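Local coordinates for protein glucoamylase (Thermoanaerobacterium thermosaccharolyticum, PDB 1LF6) that hydrolyses terminal alpha-1,4-linked glucose units from the non-reducing ends of glucan chains, as a glucoamylase of glycoside hydrolase family 15, at residues K373-I378 with G386-T391; I378-W383 with R436-G441; I393-Q398 with A449-G454; G429-Q434 with G441-A446. All blocks are in the same frame, centred on the assembly; numbering follows the deposited sequence.

Interaction 1: K373-I378 with G386-T391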
# COMPACT_ATOMS: atom_id res chain seq x y z
N LYS A 373 4.88 -12.81 -21.38
CA LYS A 373 4.61 -14.03 -22.13
C LYS A 373 3.15 -14.06 -22.60
O LYS A 373 2.87 -14.45 -23.73
CB LYS A 373 4.89 -15.27 -21.28
CG LYS A 373 4.66 -16.56 -22.04
CD LYS A 373 4.60 -17.76 -21.11
CE LYS A 373 4.25 -19.02 -21.88
NZ LYS A 373 4.01 -20.17 -20.96
N ASP A 374 2.24 -13.63 -21.74
CA ASP A 374 0.83 -13.64 -22.10
C ASP A 374 0.32 -12.38 -22.81
O ASP A 374 -0.76 -12.41 -23.41
CB ASP A 374 -0.04 -13.88 -20.86
CG ASP A 374 0.36 -15.14 -20.10
OD1 ASP A 374 0.58 -16.19 -20.74
OD2 ASP A 374 0.43 -15.08 -18.85
N ASN A 375 1.07 -11.29 -22.77
CA ASN A 375 0.63 -10.05 -23.40
C ASN A 375 1.56 -9.50 -24.48
O ASN A 375 1.13 -8.73 -25.33
CB ASN A 375 0.44 -8.96 -22.33
CG ASN A 375 -0.70 -9.26 -21.41
OD1 ASN A 375 -1.87 -9.18 -21.80
ND2 ASN A 375 -0.38 -9.63 -20.17
N GLY A 376 2.83 -9.89 -24.43
CA GLY A 376 3.78 -9.42 -25.41
C GLY A 376 4.21 -7.99 -25.09
O GLY A 376 4.85 -7.31 -25.89
N MET A 377 3.85 -7.55 -23.89
CA MET A 377 4.19 -6.21 -23.45
C MET A 377 3.67 -6.01 -22.03
O MET A 377 3.01 -6.90 -21.48
CB MET A 377 3.58 -5.19 -24.43
CG MET A 377 2.72 -4.11 -23.81
SD MET A 377 1.05 -4.64 -23.41
CE MET A 377 0.19 -3.13 -23.79
N ILE A 378 3.97 -4.87 -21.43
CA ILE A 378 3.51 -4.60 -20.07
C ILE A 378 2.30 -3.67 -20.08
O ILE A 378 2.41 -2.50 -20.45
CB ILE A 378 4.61 -3.93 -19.21
CG1 ILE A 378 5.82 -4.87 -19.07
CG2 ILE A 378 4.06 -3.57 -17.83
CD1 ILE A 378 5.53 -6.14 -18.29
N GLY A 386 -2.25 -11.56 -12.97
CA GLY A 386 -1.44 -11.30 -14.14
C GLY A 386 -2.27 -10.78 -15.29
O GLY A 386 -1.74 -10.36 -16.32
N LYS A 387 -3.60 -10.82 -15.14
CA LYS A 387 -4.49 -10.34 -16.19
C LYS A 387 -4.45 -8.82 -16.29
O LYS A 387 -4.43 -8.12 -15.27
CB LYS A 387 -5.93 -10.79 -15.91
CG LYS A 387 -6.94 -10.24 -16.92
CD LYS A 387 -8.30 -10.92 -16.80
CE LYS A 387 -8.98 -10.62 -15.48
NZ LYS A 387 -10.32 -11.28 -15.39
N PRO A 388 -4.43 -8.29 -17.51
CA PRO A 388 -4.39 -6.83 -17.66
C PRO A 388 -5.64 -6.14 -17.14
O PRO A 388 -6.75 -6.67 -17.25
CB PRO A 388 -4.19 -6.64 -19.17
CG PRO A 388 -4.80 -7.88 -19.76
CD PRO A 388 -4.33 -8.96 -18.82
N TYR A 389 -5.45 -4.97 -16.55
CA TYR A 389 -6.54 -4.17 -16.00
C TYR A 389 -6.69 -2.94 -16.89
O TYR A 389 -7.44 -2.97 -17.86
CB TYR A 389 -6.23 -3.77 -14.56
CG TYR A 389 -7.31 -2.95 -13.89
CD1 TYR A 389 -7.26 -1.55 -13.89
CD2 TYR A 389 -8.39 -3.56 -13.26
CE1 TYR A 389 -8.27 -0.79 -13.29
CE2 TYR A 389 -9.40 -2.82 -12.66
CZ TYR A 389 -9.33 -1.43 -12.67
OH TYR A 389 -10.34 -0.69 -12.09
N TRP A 390 -5.98 -1.87 -16.56
CA TRP A 390 -6.04 -0.66 -17.38
C TRP A 390 -5.22 -0.87 -18.64
O TRP A 390 -4.30 -1.70 -18.66
CB TRP A 390 -5.52 0.55 -16.60
CG TRP A 390 -6.58 1.36 -15.87
CD1 TRP A 390 -6.35 2.39 -15.01
CD2 TRP A 390 -8.01 1.20 -15.94
NE1 TRP A 390 -7.54 2.89 -14.54
CE2 TRP A 390 -8.58 2.18 -15.09
CE3 TRP A 390 -8.86 0.33 -16.63
CZ2 TRP A 390 -9.96 2.32 -14.92
CZ3 TRP A 390 -10.24 0.47 -16.46
CH2 TRP A 390 -10.77 1.45 -15.61
N THR A 391 -5.53 -0.12 -19.69
CA THR A 391 -4.84 -0.29 -20.96
C THR A 391 -4.02 0.91 -21.42
O THR A 391 -3.82 1.10 -22.62
CB THR A 391 -5.85 -0.66 -22.07
OG1 THR A 391 -5.13 -1.02 -23.26
CG2 THR A 391 -6.78 0.52 -22.36
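In the (alpha/alpha) barrel of this family GH15 enzyme, Asn375 and Pro388 meet where helix 358-375 runs out into the long loop leading to helix 395-407. The loop doubles back on the helix end, and Asn375 and Pro388 keep their backbones well apart, with CA of Asn375 8.3 Å from CA of Pro388. Asn375 is the last helical residue; Gly376 after it adopts a positive phi and turns the chain out of the helix. The CG of Asn375 lies beside its own backbone N (chi1 -67°), and this lets the amide fold back so that ND2 donates a hydrogen bond to the carbonyl of Val371, one turn earlier. Asn375 ND2 also comes within 4.1 Å of Gly386 O, a loose approach, not a bond. With ND2 engaged at Val371, OD1 is presented to the proline ring, meeting its CG and CD at ordinary van der Waals distance. In the returning part of the loop, Tyr389 packs edge-to-face against Trp383, and Lys387 makes a cation-pi contact with the same indole. The link to the helix is thin and lies at the surface, away from the probable catalytic residues. Its closest approach is that of Asn375 OD1 to Pro388 CG, 3.8 Å.

Interaction 2: I378-W383 with R436-G441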
# COMPACT_ATOMS: atom_id res chain seq x y z
N ILE A 378 3.97 -4.87 -21.43
CA ILE A 378 3.51 -4.60 -20.07
C ILE A 378 2.30 -3.67 -20.08
O ILE A 378 2.41 -2.50 -20.45
CB ILE A 378 4.61 -3.93 -19.21
CG1 ILE A 378 5.82 -4.87 -19.07
CG2 ILE A 378 4.06 -3.57 -17.83
CD1 ILE A 378 5.53 -6.14 -18.29
N PRO A 379 1.12 -4.17 -19.67
CA PRO A 379 -0.06 -3.29 -19.66
C PRO A 379 0.05 -2.26 -18.52
O PRO A 379 0.84 -2.45 -17.60
CB PRO A 379 -1.22 -4.27 -19.47
CG PRO A 379 -0.59 -5.41 -18.71
CD PRO A 379 0.77 -5.56 -19.34
N GLN A 380 -0.71 -1.17 -18.61
CA GLN A 380 -0.67 -0.12 -17.59
C GLN A 380 -0.49 -0.74 -16.21
O GLN A 380 0.38 -0.35 -15.45
CB GLN A 380 -1.94 0.73 -17.62
CG GLN A 380 -1.93 1.86 -16.59
CD GLN A 380 -3.03 2.89 -16.80
OE1 GLN A 380 -3.21 3.79 -16.00
NE2 GLN A 380 -3.76 2.76 -17.87
N ASN A 381 -1.34 -1.73 -15.92
CA ASN A 381 -1.27 -2.46 -14.66
C ASN A 381 -2.04 -3.76 -14.84
O ASN A 381 -2.76 -3.94 -15.82
CB ASN A 381 -1.83 -1.62 -13.50
CG ASN A 381 -3.22 -1.07 -13.77
OD1 ASN A 381 -3.60 -0.02 -13.25
ND2 ASN A 381 -3.99 -1.77 -14.59
N THR A 382 -1.87 -4.68 -13.89
CA THR A 382 -2.55 -5.96 -13.97
C THR A 382 -3.07 -6.38 -12.60
O THR A 382 -2.61 -5.88 -11.57
CB THR A 382 -1.60 -7.07 -14.43
OG1 THR A 382 -0.49 -7.13 -13.52
CG2 THR A 382 -1.08 -6.82 -15.83
N TRP A 383 -4.01 -7.31 -12.59
CA TRP A 383 -4.52 -7.85 -11.34
C TRP A 383 -3.38 -8.75 -10.89
O TRP A 383 -2.49 -9.07 -11.69
CB TRP A 383 -5.76 -8.71 -11.57
CG TRP A 383 -6.90 -7.99 -12.18
CD1 TRP A 383 -7.13 -7.78 -13.50
CD2 TRP A 383 -7.99 -7.39 -11.48
NE1 TRP A 383 -8.30 -7.08 -13.68
CE2 TRP A 383 -8.85 -6.83 -12.45
CE3 TRP A 383 -8.33 -7.26 -10.12
CZ2 TRP A 383 -10.03 -6.16 -12.11
CZ3 TRP A 383 -9.50 -6.60 -9.78
CH2 TRP A 383 -10.34 -6.05 -10.78
N ARG A 436 4.69 8.64 -15.84
CA ARG A 436 4.45 7.86 -14.63
C ARG A 436 3.27 8.21 -13.72
O ARG A 436 2.88 7.40 -12.88
CB ARG A 436 5.75 7.75 -13.81
CG ARG A 436 6.22 9.00 -13.12
CD ARG A 436 7.51 8.70 -12.37
NE ARG A 436 7.96 9.79 -11.51
CZ ARG A 436 8.94 9.67 -10.62
NH1 ARG A 436 9.29 10.70 -9.86
NH2 ARG A 436 9.56 8.51 -10.47
N TRP A 437 2.69 9.40 -13.86
CA TRP A 437 1.55 9.74 -13.03
C TRP A 437 0.28 9.21 -13.70
O TRP A 437 -0.83 9.36 -13.18
CB TRP A 437 1.46 11.25 -12.81
CG TRP A 437 2.68 11.84 -12.11
CD1 TRP A 437 3.28 13.03 -12.40
CD2 TRP A 437 3.43 11.26 -11.03
NE1 TRP A 437 4.36 13.23 -11.57
CE2 TRP A 437 4.48 12.16 -10.72
CE3 TRP A 437 3.32 10.07 -10.29
CZ2 TRP A 437 5.41 11.91 -9.70
CZ3 TRP A 437 4.25 9.82 -9.28
CH2 TRP A 437 5.28 10.74 -9.00
N GLU A 438 0.46 8.59 -14.87
CA GLU A 438 -0.63 7.98 -15.64
C GLU A 438 -1.71 8.95 -16.11
O GLU A 438 -2.89 8.59 -16.18
CB GLU A 438 -1.30 6.89 -14.80
CG GLU A 438 -0.32 6.01 -14.04
CD GLU A 438 -1.00 4.83 -13.38
OE1 GLU A 438 -1.62 5.01 -12.31
OE2 GLU A 438 -0.93 3.72 -13.95
N GLU A 439 -1.31 10.17 -16.48
CA GLU A 439 -2.29 11.17 -16.87
C GLU A 439 -2.18 11.81 -18.25
O GLU A 439 -3.19 12.19 -18.84
CB GLU A 439 -2.29 12.29 -15.83
CG GLU A 439 -2.36 11.77 -14.39
CD GLU A 439 -2.16 12.86 -13.36
OE1 GLU A 439 -1.32 13.76 -13.59
OE2 GLU A 439 -2.82 12.81 -12.30
N ILE A 440 -0.97 11.92 -18.77
CA ILE A 440 -0.80 12.58 -20.05
C ILE A 440 0.32 11.98 -20.88
O ILE A 440 1.26 11.41 -20.33
CB ILE A 440 -0.52 14.08 -19.81
CG1 ILE A 440 -0.48 14.85 -21.13
CG2 ILE A 440 0.79 14.22 -19.03
CD1 ILE A 440 -0.39 16.35 -20.92
N GLY A 441 0.21 12.11 -22.20
CA GLY A 441 1.22 11.58 -23.09
C GLY A 441 2.10 12.64 -23.72
O GLY A 441 1.85 13.84 -23.60
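The carboxamide of Gln380 and the carboxylate of Glu438 stand almost at right angles, their planes 81° apart, and the amide approaches from the OE2 side of the acid. In segment 436-441 a second flat group, the indole of Trp437, carries CG of Arg436 over the centre of one face. Gln380 reaches across with its chain extended and CG anti to the backbone N (chi1 -179°), which brings Gln380 CG to 3.4 Å and Gln380 CD to 3.6 Å from Glu438 OE2. Glu438, also extended, probably serves as the proton donor of the reaction, and its side chain lies about 5 Å from that of Glu435, the inferred proton acceptor. The same OE2 is gripped by hydrogen bonds from Trp341 NE1 and Gln394 NE2, and Gln380 CG and CD pack beside that oxygen. Both segments are loops, and they meet at the probable active site through Gln380 and Glu438. Residues 378-383 follow helix 358-375, against which Ile378 packs through Val371 and Val372; residues 436-441 join helix 414-428 to helix 445-464, and Arg436 rests on Arg343 of helix 342-355.

Interaction 3: I393-Q398 with A449-G454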
# COMPACT_ATOMS: atom_id res chain seq x y z
N ILE A 393 -0.70 3.14 -22.13
CA ILE A 393 0.61 2.77 -22.63
C ILE A 393 1.71 3.61 -21.97
O ILE A 393 1.91 4.77 -22.31
CB ILE A 393 0.70 2.96 -24.16
CG1 ILE A 393 -0.36 2.09 -24.85
CG2 ILE A 393 2.11 2.62 -24.64
CD1 ILE A 393 -0.25 0.60 -24.56
N GLN A 394 2.43 3.01 -21.02
CA GLN A 394 3.50 3.70 -20.31
C GLN A 394 4.84 3.09 -20.70
O GLN A 394 5.14 1.96 -20.33
CB GLN A 394 3.30 3.58 -18.79
CG GLN A 394 2.18 4.45 -18.24
CD GLN A 394 1.75 4.07 -16.83
OE1 GLN A 394 2.58 3.72 -15.99
NE2 GLN A 394 0.46 4.15 -16.57
N LEU A 395 5.64 3.85 -21.44
CA LEU A 395 6.94 3.38 -21.89
C LEU A 395 7.89 3.05 -20.76
O LEU A 395 8.66 2.08 -20.85
CB LEU A 395 7.58 4.39 -22.85
CG LEU A 395 7.17 4.28 -24.33
CD1 LEU A 395 7.77 3.01 -24.92
CD2 LEU A 395 5.65 4.25 -24.46
N ASP A 396 7.86 3.85 -19.70
CA ASP A 396 8.74 3.60 -18.57
C ASP A 396 8.46 2.22 -18.01
O ASP A 396 9.38 1.54 -17.55
CB ASP A 396 8.58 4.69 -17.50
CG ASP A 396 7.27 4.60 -16.75
OD1 ASP A 396 6.22 4.43 -17.40
OD2 ASP A 396 7.29 4.72 -15.50
N GLU A 397 7.20 1.79 -18.09
CA GLU A 397 6.85 0.47 -17.58
C GLU A 397 7.32 -0.68 -18.48
O GLU A 397 7.40 -1.83 -18.03
CB GLU A 397 5.34 0.38 -17.32
CG GLU A 397 4.89 1.17 -16.08
CD GLU A 397 3.55 0.71 -15.53
OE1 GLU A 397 3.45 0.53 -14.30
OE2 GLU A 397 2.61 0.52 -16.32
N GLN A 398 7.64 -0.38 -19.73
CA GLN A 398 8.14 -1.40 -20.65
C GLN A 398 9.64 -1.56 -20.41
O GLN A 398 10.21 -2.64 -20.59
CB GLN A 398 7.93 -0.98 -22.11
CG GLN A 398 6.53 -0.49 -22.45
CD GLN A 398 5.45 -1.49 -22.09
OE1 GLN A 398 5.56 -2.69 -22.36
NE2 GLN A 398 4.38 -0.99 -21.46
N ALA A 449 14.10 8.85 -19.97
CA ALA A 449 15.26 8.39 -19.21
C ALA A 449 15.16 6.89 -19.04
O ALA A 449 16.15 6.16 -19.20
CB ALA A 449 15.32 9.07 -17.84
N ALA A 450 13.96 6.42 -18.72
CA ALA A 450 13.70 5.00 -18.54
C ALA A 450 13.91 4.24 -19.85
O ALA A 450 14.44 3.13 -19.84
CB ALA A 450 12.27 4.78 -18.03
N GLU A 451 13.48 4.84 -20.96
CA GLU A 451 13.62 4.22 -22.27
C GLU A 451 15.07 4.08 -22.70
O GLU A 451 15.46 3.06 -23.29
CB GLU A 451 12.85 5.01 -23.34
CG GLU A 451 11.33 4.99 -23.16
CD GLU A 451 10.60 5.77 -24.23
OE1 GLU A 451 10.22 5.17 -25.26
OE2 GLU A 451 10.41 6.99 -24.05
N VAL A 452 15.88 5.10 -22.42
CA VAL A 452 17.30 5.07 -22.76
C VAL A 452 18.02 4.01 -21.92
O VAL A 452 18.80 3.22 -22.43
CB VAL A 452 17.98 6.45 -22.52
CG1 VAL A 452 19.50 6.32 -22.63
CG2 VAL A 452 17.47 7.46 -23.54
N ALA A 453 17.75 4.02 -20.61
CA ALA A 453 18.36 3.05 -19.70
C ALA A 453 17.94 1.63 -20.09
O ALA A 453 18.76 0.71 -20.14
CB ALA A 453 17.93 3.35 -18.28
N GLY A 454 16.65 1.45 -20.35
CA GLY A 454 16.14 0.14 -20.72
C GLY A 454 16.72 -0.44 -22.00
O GLY A 454 17.02 -1.64 -22.05
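Asp396 and Ala450 form the tight part of this buried contact: their CA atoms are only 5.2 Å apart, and Asp396 CB touches Ala450 CB at 3.7 Å. The small methyl of Ala450 lets helix 445-464 come up against the first turn of helix 395-407. The carboxylate of Asp396 takes no part in this packing. With CG set between the backbone N and the carbonyl carbon (chi1 71°), it is led away from Ala450 and makes a salt bridge through OD2 to Arg343 NH1. Beside this point Glu451, extended beyond CG, lays its carboxylate across Leu395. Glu451 OE1 is 3.3 Å from Leu395 CD1, and Glu451 CD is 3.6 Å from Leu395 CB, so an acid end is packed against aliphatic carbon. The interface is looser further along, where Gln398 turns back on its own segment: its NE2 donates to Gln394 O over 3.2 Å, from well above the carbonyl plane, and also to Ile378 O. Opposite this part, Gly454 brings no side chain to helix 395-407. No solvent face opens between the four touching residues, all of which are buried. Such close helix-to-helix seams build the wall of an (alpha/alpha) barrel, and this one lies close to the probable active site, the Asp396 side chain being about 7 Å from that of Glu435, the inferred proton acceptor.

Interaction 4: G429-Q434 with G441-A446. With SO4 (sulfate ion), chain C.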
# COMPACT_ATOMS: atom_id res chain seq x y z
N GLY A 429 8.24 4.11 -29.12
CA GLY A 429 8.94 5.21 -28.49
C GLY A 429 9.49 6.22 -29.48
O GLY A 429 9.40 6.01 -30.69
N PRO A 430 10.10 7.32 -29.00
CA PRO A 430 10.28 7.65 -27.59
C PRO A 430 9.06 8.28 -26.91
O PRO A 430 9.04 8.43 -25.69
CB PRO A 430 11.48 8.58 -27.61
CG PRO A 430 11.26 9.34 -28.89
CD PRO A 430 10.88 8.24 -29.86
N LYS A 431 8.05 8.66 -27.70
CA LYS A 431 6.86 9.27 -27.11
C LYS A 431 6.11 8.21 -26.32
O LYS A 431 6.20 7.02 -26.62
CB LYS A 431 5.95 9.87 -28.20
CG LYS A 431 4.76 10.62 -27.61
CD LYS A 431 4.34 11.84 -28.42
CE LYS A 431 3.41 11.50 -29.55
NZ LYS A 431 2.75 12.74 -30.09
N THR A 432 5.37 8.65 -25.29
CA THR A 432 4.63 7.71 -24.45
C THR A 432 3.15 8.08 -24.36
O THR A 432 2.79 9.25 -24.50
CB THR A 432 5.24 7.67 -23.03
OG1 THR A 432 4.63 6.62 -22.27
CG2 THR A 432 5.05 9.00 -22.32
N GLY A 433 2.31 7.08 -24.14
CA GLY A 433 0.88 7.31 -24.02
C GLY A 433 0.61 8.11 -22.76
O GLY A 433 -0.27 8.96 -22.71
N GLN A 434 1.37 7.81 -21.72
CA GLN A 434 1.26 8.52 -20.46
C GLN A 434 2.56 8.37 -19.67
O GLN A 434 3.26 7.36 -19.79
CB GLN A 434 0.06 8.00 -19.65
CG GLN A 434 0.05 6.51 -19.43
CD GLN A 434 -1.31 5.99 -18.98
OE1 GLN A 434 -1.42 4.89 -18.44
NE2 GLN A 434 -2.36 6.78 -19.21
N GLY A 441 0.21 12.11 -22.20
CA GLY A 441 1.22 11.58 -23.09
C GLY A 441 2.10 12.64 -23.72
O GLY A 441 1.85 13.84 -23.60
N GLY A 442 3.14 12.18 -24.42
CA GLY A 442 4.06 13.09 -25.07
C GLY A 442 5.50 12.71 -24.74
O GLY A 442 5.79 11.56 -24.44
N TYR A 443 6.39 13.69 -24.81
CA TYR A 443 7.79 13.47 -24.51
C TYR A 443 8.06 13.89 -23.08
O TYR A 443 7.95 15.07 -22.73
CB TYR A 443 8.67 14.24 -25.50
CG TYR A 443 8.37 13.86 -26.93
CD1 TYR A 443 7.54 14.65 -27.73
CD2 TYR A 443 8.86 12.67 -27.46
CE1 TYR A 443 7.20 14.25 -29.02
CE2 TYR A 443 8.53 12.26 -28.75
CZ TYR A 443 7.70 13.05 -29.52
OH TYR A 443 7.35 12.62 -30.78
N SER A 444 8.39 12.91 -22.25
CA SER A 444 8.66 13.10 -20.83
C SER A 444 10.11 12.79 -20.48
O SER A 444 10.61 11.73 -20.83
CB SER A 444 7.75 12.18 -20.01
OG SER A 444 8.25 12.00 -18.70
N PRO A 445 10.79 13.71 -19.79
CA PRO A 445 12.19 13.40 -19.45
C PRO A 445 12.31 12.13 -18.60
O PRO A 445 13.21 11.32 -18.83
CB PRO A 445 12.68 14.66 -18.73
CG PRO A 445 11.42 15.38 -18.33
CD PRO A 445 10.47 15.11 -19.45
N ALA A 446 11.40 11.94 -17.65
CA ALA A 446 11.44 10.75 -16.80
C ALA A 446 11.23 9.50 -17.64
O ALA A 446 11.98 8.53 -17.52
CB ALA A 446 10.38 10.83 -15.70
S SO4 C . 5.12 15.04 -32.58
O1 SO4 C . 4.57 14.63 -31.27
O2 SO4 C . 4.09 14.86 -33.62
O3 SO4 C . 5.52 16.46 -32.52
O4 SO4 C . 6.31 14.21 -32.90
O HOH W 1 8.19 10.07 -23.47
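Lys431 starts out with CG anti to its backbone N (chi1 -175°) and then bends at chi2 and chi3, while Tyr443 holds its ring on the side of its own backbone N (chi1 -57°); together these turns lay the lysine chain over the phenol. Lys431 CD makes a CH-pi contact over one ring face, 4.0 Å from the centroid of Tyr443, and Pro430, which follows a cis peptide bond, brings CG close to the ring edge at CE2. In the backbone, Thr432 and Gly442 form a single antiparallel bridge, a hydrogen-bonded pair: Thr432 N donates to Gly442 O over 3.1 Å and Gly442 N to Thr432 O over 3.0 Å. A water extends the join, donating to Pro430 O and Gly442 O and accepting from Ser444 N. Ser444 in turn caps helix 445-464 through a bond from Thr447 N to its OG. Where the two side chains end, a sulfate is held: Lys431 NZ bonds O1 at 2.9 Å, Tyr443 OH donates to O4 at 2.8 Å, and Ser509 OG binds it too. The ion probably comes from the crystallisation liquor, and an ammonium group with two hydroxyls implies a modest surface site suited to an anion.

From the N terminus, interaction 1 closes a short loop by folding the chain after helix 358-375 back on the helix end. Interaction 2 shares Ile378 with it, runs on through the loop it closes, and so crosses it before closing more than fifty residues later at 436-441. Interaction 3 begins between those ends and closes beyond them, crossing interaction 2 and joining helices 395-407 and 445-464. Interaction 4, a hairpin-like closure before helix 445-464, is nested within interaction 3 and crosses interaction 2, sharing Gly441 with it. Bonds from Gln394 to Gln434 and from Leu395 N to Thr432 tie interactions 3 and 4, and interaction 2 joins them around the loop that carries the probable catalytic acids.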